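Local coordinates for sarcolemmal membrane-associated protein (Homo sapiens, PDB 6AR0) that serves as an adaptor, here represented by its FHA domain, of the STRIPAK phosphatase complex that dephosphorylates STK3 and inhibits Hippo signalling, at residues A[95-98]-A[99-103]; A[72-75]-A[76-80]; A[44-48]-A[49-53]. All blocks are in the same frame, centred on the assembly; numbering follows the deposited sequence.

Interaction 1: residues A[95-98]-A[99-103]; sequences CEIL and SGDII
D101 places CG anti to its carbonyl carbon and beside its own N (chi1 -77°), which brings its carboxylate back to the amide of L98. In I97, CG1 lies between the backbone N and the carbonyl carbon, and CG2 is left beside the N, on the side of I103. The bond from L98 N to D101 OD2 is 2.9 Å long and nearly straight, at 172°. The N-H meets the oxygen from above the carboxylate plane, 59° out of it. A second bond runs the other way, from D101 N to L98 O, at 3.1 Å. One aspartate therefore uses both the N-H and the C=O of L98. D101 OD1 is bonded to N81 ND2, so the two oxygens have separate partners and the carboxylate is held against rotation.

The backbone bond closes a type II beta turn from L98 to D101. G100 holds its third position with a positive phi, where a CB would press on the carbonyl O of S99. This turn is not a hairpin within one sheet. It carries the chain from strand 95-97 to strand 102-105, which belongs to the other sheet of the FHA beta sandwich. S99 OG is bonded to E134 and to L127 N.

The apolar part lies beside the carboxylate. I97 CB is 3.6 Å from D101 OD2. I97 CG2 meets I103 CD1 at 4.0 Å, and the two side chains cross at about a right angle. I80 packs on both isoleucines and on D101.

Interaction 2: residues A[72-75]-A[76-80]; sequences TKSS and NGTFI
S74 OG is gripped by two groups, the amide of G77 and the carboxylate of D71. The bond from G77 N to S74 OG is 2.9 Å long but bent, at 138°. The hydroxyl reaches that amide because OG sits between the backbone N and the carbonyl carbon of S74 (chi1 76°). S74 OG is also 3.3 Å from G77 CA. The bond ties the chain before S75 and N76 to the chain after them.

T78 OG1 is also bonded to D71 OD2. It comes within 4.1 Å of S74 OG, a neighbour at the same carboxylate oxygen and not a bonded partner. With an alanine here in place of S74, the G77 amide would probably lose this hydroxyl as partner, and D71 would be left with T78 but without the S74 hydroxyl.

N76 and G77 form the Asn-Gly pair characteristic of FHA domains. At G77 a CB would crowd the F79 ring and the carbonyl O of N76. The N76 amide takes no part in the S74 bond, and its ND2 is bonded to V50 O. In other FHA domains this loop borders the phosphothreonine site, and it probably does so here. H55 NE2 is bonded to G77 O.

The loop leaves strand 66-71 of the mixed sheet and enters strand 78-80 of the antiparallel one, where 78-80 pairs with strands 83-84 and 102-105.

Interaction 3: residues A[44-48]-A[49-53]; sequences ATFDC and KVLSR
C48 and L51, and F46 and L51, meet through apolar groups. C48 SG stands anti to its own N (chi1 178°) and touches L51 CD1 at 3.6 Å. On V50 the same sulfur meets CG2, at 3.8 Å. The other methyl of L51, CD2, comes obliquely to the F46 ring and lies 3.9 Å from F46 CD2. The two branches of L51 thus serve different partners, one the thiol and one the ring. I121 packs on F46 and L51, and F17 meets the F46 ring edge-to-face.

The backbone contributes a type I beta turn from C48 to L51. Its closing bond, L51 N to C48 O, is weak at 3.4 Å, although fairly straight (166°).

K49 is the second residue of the turn. Its side chain is fully extended, and NZ makes a salt bridge to E111.

The turn leads from strand 44-46 into S52, which with H55 matches the Ser-x-x-His motif of FHA domains. R32, whose NH1 is bonded to L51 O, matches the arginine of their Gly-Arg motif, so this loop probably borders a phosphothreonine-binding surface. With so weak a closing bond, the buried sulfur, methyl and ring contacts probably share in holding the turn with the bonds from R32 and N76.

In the fold
Along the chain, interaction 3 comes first, then interaction 2, then interaction 1. All lie within the FHA domain. Interactions 2 and 3 have centres about 11 Å apart and touch directly, with S75 N probably bonded to S52 OG. These two loops lie side by side, as do the phosphopeptide-binding loops of other FHA domains. Interactions 1 and 2 are about 15 Å apart between centres. They meet through I80, on neighbouring strands 78-80 and 102-105 of the antiparallel sheet. Interactions 1 and 3 are about 19 Å apart between centres, on opposite sides of the chain's centre. Interactions 2 and 3 probably lie at the phosphopeptide-binding end, and interaction 1 joins the sheets away from it.

Interaction 1: residues A[95-98]-A[99-103]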
loop_
_atom_site.group_PDB
_atom_site.type_symbol
_atom_site.label_atom_id
_atom_site.label_comp_id
_atom_site.label_asym_id
_atom_site.label_seq_id
_atom_site.Cartn_x
_atom_site.Cartn_y
_atom_site.Cartn_z
ATOM N N CYS A 95 -3.489 -6.490 -9.322
ATOM C CA CYS A 95 -4.598 -7.040 -8.552
ATOM C C CYS A 95 -5.558 -5.903 -8.231
ATOM O O CYS A 95 -5.158 -4.894 -7.652
ATOM C CB CYS A 95 -4.076 -7.695 -7.277
ATOM S SG CYS A 95 -3.107 -9.177 -7.553
ATOM N N GLU A 96 -6.812 -6.043 -8.631
ATOM C CA GLU A 96 -7.770 -4.968 -8.437
ATOM C C GLU A 96 -8.091 -4.786 -6.956
ATOM O O GLU A 96 -8.323 -5.763 -6.219
ATOM C CB GLU A 96 -9.060 -5.256 -9.207
ATOM C CG GLU A 96 -10.048 -4.123 -9.078
ATOM C CD GLU A 96 -11.308 -4.265 -9.907
ATOM O OE1 GLU A 96 -11.484 -5.274 -10.610
ATOM O OE2 GLU A 96 -12.140 -3.312 -9.871
ATOM N N ILE A 97 -8.115 -3.521 -6.531
ATOM C CA ILE A 97 -8.492 -3.127 -5.183
ATOM C C ILE A 97 -9.803 -2.346 -5.230
ATOM O O ILE A 97 -10.103 -1.626 -6.198
ATOM C CB ILE A 97 -7.381 -2.345 -4.447
ATOM C CG1 ILE A 97 -6.852 -1.194 -5.310
ATOM C CG2 ILE A 97 -6.250 -3.299 -4.064
ATOM C CD1 ILE A 97 -5.941 -0.213 -4.552
ATOM N N LEU A 98 -10.598 -2.516 -4.171
ATOM C CA LEU A 98 -11.913 -1.911 -4.043
ATOM C C LEU A 98 -11.930 -1.075 -2.774
ATOM O O LEU A 98 -11.120 -1.270 -1.854
ATOM C CB LEU A 98 -13.012 -2.974 -3.992
ATOM C CG LEU A 98 -13.164 -3.897 -5.210
ATOM C CD1 LEU A 98 -14.363 -4.780 -4.999
ATOM C CD2 LEU A 98 -13.262 -3.175 -6.532
ATOM N N SER A 99 -12.844 -0.125 -2.724
ATOM C CA SER A 99 -12.880 0.776 -1.586
ATOM C C SER A 99 -13.320 0.020 -0.340
ATOM O O SER A 99 -14.339 -0.673 -0.351
ATOM C CB SER A 99 -13.826 1.938 -1.871
ATOM O OG SER A 99 -13.545 2.977 -0.962
ATOM N N GLY A 100 -12.541 0.149 0.731
ATOM C CA GLY A 100 -12.745 -0.607 1.954
ATOM C C GLY A 100 -11.810 -1.778 2.160
ATOM O O GLY A 100 -11.851 -2.412 3.228
ATOM N N ASP A 101 -10.971 -2.082 1.184
ATOM C CA ASP A 101 -9.998 -3.144 1.353
ATOM C C ASP A 101 -9.015 -2.809 2.472
ATOM O O ASP A 101 -8.705 -1.646 2.757
ATOM C CB ASP A 101 -9.204 -3.369 0.069
ATOM C CG ASP A 101 -9.950 -4.144 -0.989
ATOM O OD1 ASP A 101 -11.010 -4.739 -0.700
ATOM O OD2 ASP A 101 -9.429 -4.163 -2.135
ATOM N N ILE A 102 -8.506 -3.863 3.094
ATOM C CA ILE A 102 -7.407 -3.773 4.049
ATOM C C ILE A 102 -6.143 -4.202 3.314
ATOM O O ILE A 102 -6.042 -5.335 2.839
ATOM C CB ILE A 102 -7.648 -4.656 5.281
ATOM C CG1 ILE A 102 -8.964 -4.275 5.972
ATOM C CG2 ILE A 102 -6.460 -4.567 6.231
ATOM C CD1 ILE A 102 -9.047 -2.837 6.391
ATOM N N ILE A 103 -5.188 -3.297 3.197
ATOM C CA ILE A 103 -3.966 -3.510 2.432
ATOM C C ILE A 103 -2.796 -3.555 3.400
ATOM O O ILE A 103 -2.677 -2.689 4.270
ATOM C CB ILE A 103 -3.781 -2.323 1.463
ATOM C CG1 ILE A 103 -5.019 -2.116 0.594
ATOM C CG2 ILE A 103 -2.518 -2.457 0.650
ATOM C CD1 ILE A 103 -5.303 -3.290 -0.218
#

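Interaction 2: residues A[72-75]-A[76-80]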
loop_
_atom_site.group_PDB
_atom_site.type_symbol
_atom_site.label_atom_id
_atom_site.label_comp_id
_atom_site.label_asym_id
_atom_site.label_seq_id
_atom_site.Cartn_x
_atom_site.Cartn_y
_atom_site.Cartn_z
ATOM N N THR A 72 5.961 -5.371 -6.407
ATOM C CA THR A 72 7.126 -5.247 -7.292
ATOM C C THR A 72 8.359 -5.919 -6.682
ATOM O O THR A 72 9.399 -5.306 -6.461
ATOM C CB THR A 72 7.383 -3.776 -7.617
ATOM O OG1 THR A 72 7.626 -3.042 -6.412
ATOM C CG2 THR A 72 6.211 -3.159 -8.332
ATOM N N LYS A 73 8.237 -7.224 -6.434
ATOM C CA LYS A 73 9.331 -8.029 -5.890
ATOM C C LYS A 73 9.684 -7.626 -4.457
ATOM O O LYS A 73 10.860 -7.561 -4.095
ATOM C CB LYS A 73 10.574 -7.998 -6.791
ATOM C CG LYS A 73 10.282 -8.333 -8.240
ATOM C CD LYS A 73 11.549 -8.486 -9.055
ATOM C CE LYS A 73 11.235 -8.775 -10.517
ATOM N NZ LYS A 73 10.645 -7.600 -11.222
ATOM N N SER A 74 8.675 -7.371 -3.629
ATOM C CA SER A 74 8.950 -7.062 -2.235
ATOM C C SER A 74 9.557 -8.280 -1.555
ATOM O O SER A 74 9.242 -9.429 -1.880
ATOM C CB SER A 74 7.679 -6.654 -1.486
ATOM O OG SER A 74 6.869 -7.775 -1.176
ATOM N N SER A 75 10.414 -8.021 -0.570
ATOM C CA SER A 75 10.980 -9.115 0.205
ATOM C C SER A 75 9.937 -9.780 1.087
ATOM O O SER A 75 9.920 -11.015 1.200
ATOM C CB SER A 75 12.131 -8.607 1.066
ATOM O OG SER A 75 13.145 -8.033 0.265
ATOM N N ASN A 76 9.066 -8.989 1.730
ATOM C CA ASN A 76 8.240 -9.496 2.824
ATOM C C ASN A 76 6.747 -9.553 2.535
ATOM O O ASN A 76 5.979 -9.978 3.416
ATOM C CB ASN A 76 8.502 -8.712 4.111
ATOM C CG ASN A 76 9.902 -8.925 4.625
ATOM O OD1 ASN A 76 10.426 -10.043 4.594
ATOM N ND2 ASN A 76 10.525 -7.855 5.088
ATOM N N GLY A 77 6.307 -9.130 1.361
ATOM C CA GLY A 77 4.946 -9.416 0.949
ATOM C C GLY A 77 4.046 -8.194 0.880
ATOM O O GLY A 77 4.262 -7.180 1.554
ATOM N N THR A 78 3.026 -8.301 0.037
ATOM C CA THR A 78 1.929 -7.354 -0.061
ATOM C C THR A 78 0.647 -8.164 -0.018
ATOM O O THR A 78 0.585 -9.247 -0.610
ATOM C CB THR A 78 2.007 -6.589 -1.399
ATOM O OG1 THR A 78 3.250 -5.889 -1.472
ATOM C CG2 THR A 78 0.883 -5.581 -1.547
ATOM N N PHE A 79 -0.374 -7.646 0.677
ATOM C CA PHE A 79 -1.599 -8.406 0.905
ATOM C C PHE A 79 -2.824 -7.530 0.658
ATOM O O PHE A 79 -2.828 -6.353 1.027
ATOM C CB PHE A 79 -1.673 -8.963 2.346
ATOM C CG PHE A 79 -0.443 -9.723 2.782
ATOM C CD1 PHE A 79 -0.447 -11.105 2.840
ATOM C CD2 PHE A 79 0.723 -9.052 3.131
ATOM C CE1 PHE A 79 0.689 -11.793 3.232
ATOM C CE2 PHE A 79 1.852 -9.736 3.507
ATOM C CZ PHE A 79 1.833 -11.111 3.563
ATOM N N ILE A 80 -3.845 -8.112 0.022
ATOM C CA ILE A 80 -5.180 -7.524 -0.077
ATOM C C ILE A 80 -6.114 -8.412 0.726
ATOM O O ILE A 80 -6.264 -9.598 0.411
ATOM C CB ILE A 80 -5.666 -7.424 -1.533
ATOM C CG1 ILE A 80 -4.746 -6.534 -2.380
ATOM C CG2 ILE A 80 -7.112 -6.918 -1.584
ATOM C CD1 ILE A 80 -4.997 -6.663 -3.877
#

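Interaction 3: residues A[44-48]-A[49-53]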
loop_
_atom_site.group_PDB
_atom_site.type_symbol
_atom_site.label_atom_id
_atom_site.label_comp_id
_atom_site.label_asym_id
_atom_site.label_seq_id
_atom_site.Cartn_x
_atom_site.Cartn_y
_atom_site.Cartn_z
ATOM N N ALA A 44 2.857 7.271 -0.523
ATOM C CA ALA A 44 2.759 5.971 0.109
ATOM C C ALA A 44 4.148 5.455 0.456
ATOM O O ALA A 44 4.458 4.275 0.291
ATOM C CB ALA A 44 1.954 5.001 -0.752
ATOM N N THR A 45 4.983 6.361 0.951
ATOM C CA THR A 45 6.305 6.040 1.467
ATOM C C THR A 45 6.219 5.977 2.986
ATOM O O THR A 45 5.684 6.893 3.623
ATOM C CB THR A 45 7.322 7.092 1.032
ATOM O OG1 THR A 45 7.361 7.128 -0.396
ATOM C CG2 THR A 45 8.714 6.781 1.577
ATOM N N PHE A 46 6.722 4.891 3.568
ATOM C CA PHE A 46 6.537 4.626 4.989
ATOM C C PHE A 46 7.869 4.392 5.686
ATOM O O PHE A 46 8.722 3.641 5.192
ATOM C CB PHE A 46 5.635 3.407 5.219
ATOM C CG PHE A 46 4.255 3.562 4.635
ATOM C CD1 PHE A 46 3.246 4.227 5.328
ATOM C CD2 PHE A 46 3.969 3.061 3.375
ATOM C CE1 PHE A 46 1.993 4.378 4.768
ATOM C CE2 PHE A 46 2.715 3.229 2.821
ATOM C CZ PHE A 46 1.729 3.879 3.525
ATOM N N ASP A 47 8.032 5.021 6.837
ATOM C CA ASP A 47 9.144 4.718 7.728
ATOM C C ASP A 47 8.753 3.439 8.455
ATOM O O ASP A 47 8.013 3.464 9.448
ATOM C CB ASP A 47 9.351 5.888 8.677
ATOM C CG ASP A 47 10.475 5.671 9.636
ATOM O OD1 ASP A 47 11.168 4.629 9.530
ATOM O OD2 ASP A 47 10.672 6.561 10.489
ATOM N N CYS A 48 9.203 2.304 7.917
ATOM C CA CYS A 48 8.834 0.979 8.417
ATOM C C CYS A 48 9.883 0.004 7.917
ATOM O O CYS A 48 10.094 -0.113 6.707
ATOM C CB CYS A 48 7.448 0.582 7.894
ATOM S SG CYS A 48 6.887 -1.055 8.400
ATOM N N LYS A 49 10.514 -0.707 8.850
ATOM C CA LYS A 49 11.699 -1.491 8.541
ATOM C C LYS A 49 11.414 -2.605 7.546
ATOM O O LYS A 49 12.297 -2.977 6.759
ATOM C CB LYS A 49 12.247 -2.091 9.841
ATOM C CG LYS A 49 13.592 -2.750 9.683
ATOM C CD LYS A 49 14.122 -3.301 10.987
ATOM C CE LYS A 49 15.472 -3.954 10.784
ATOM N NZ LYS A 49 15.884 -4.693 11.991
ATOM N N VAL A 50 10.226 -3.202 7.619
ATOM C CA VAL A 50 9.954 -4.435 6.889
ATOM C C VAL A 50 9.561 -4.196 5.440
ATOM O O VAL A 50 9.394 -5.175 4.694
ATOM C CB VAL A 50 8.929 -5.312 7.641
ATOM C CG1 VAL A 50 9.386 -5.596 9.077
ATOM C CG2 VAL A 50 7.567 -4.674 7.650
ATOM N N LEU A 51 9.434 -2.944 4.997
ATOM C CA LEU A 51 9.131 -2.660 3.597
ATOM C C LEU A 51 10.400 -2.644 2.763
ATOM O O LEU A 51 11.470 -2.247 3.231
ATOM C CB LEU A 51 8.445 -1.306 3.420
ATOM C CG LEU A 51 6.906 -1.361 3.509
ATOM C CD1 LEU A 51 6.407 -1.735 4.901
ATOM C CD2 LEU A 51 6.291 -0.049 3.074
ATOM N N SER A 52 10.262 -3.054 1.508
ATOM C CA SER A 52 11.312 -2.873 0.519
ATOM C C SER A 52 11.288 -1.443 -0.026
ATOM O O SER A 52 10.285 -0.727 0.072
ATOM C CB SER A 52 11.136 -3.884 -0.618
ATOM O OG SER A 52 11.254 -5.209 -0.138
ATOM N N ARG A 53 12.417 -1.022 -0.603
ATOM C CA ARG A 53 12.488 0.308 -1.198
ATOM C C ARG A 53 11.475 0.451 -2.322
ATOM O O ARG A 53 10.754 1.454 -2.402
ATOM C CB ARG A 53 13.899 0.567 -1.723
ATOM C CG ARG A 53 14.067 1.939 -2.368
ATOM C CD ARG A 53 15.463 2.148 -2.941
ATOM N NE ARG A 53 15.610 3.495 -3.499
ATOM C CZ ARG A 53 16.440 4.435 -3.043
ATOM N NH1 ARG A 53 17.252 4.206 -2.016
ATOM N NH2 ARG A 53 16.465 5.622 -3.634
#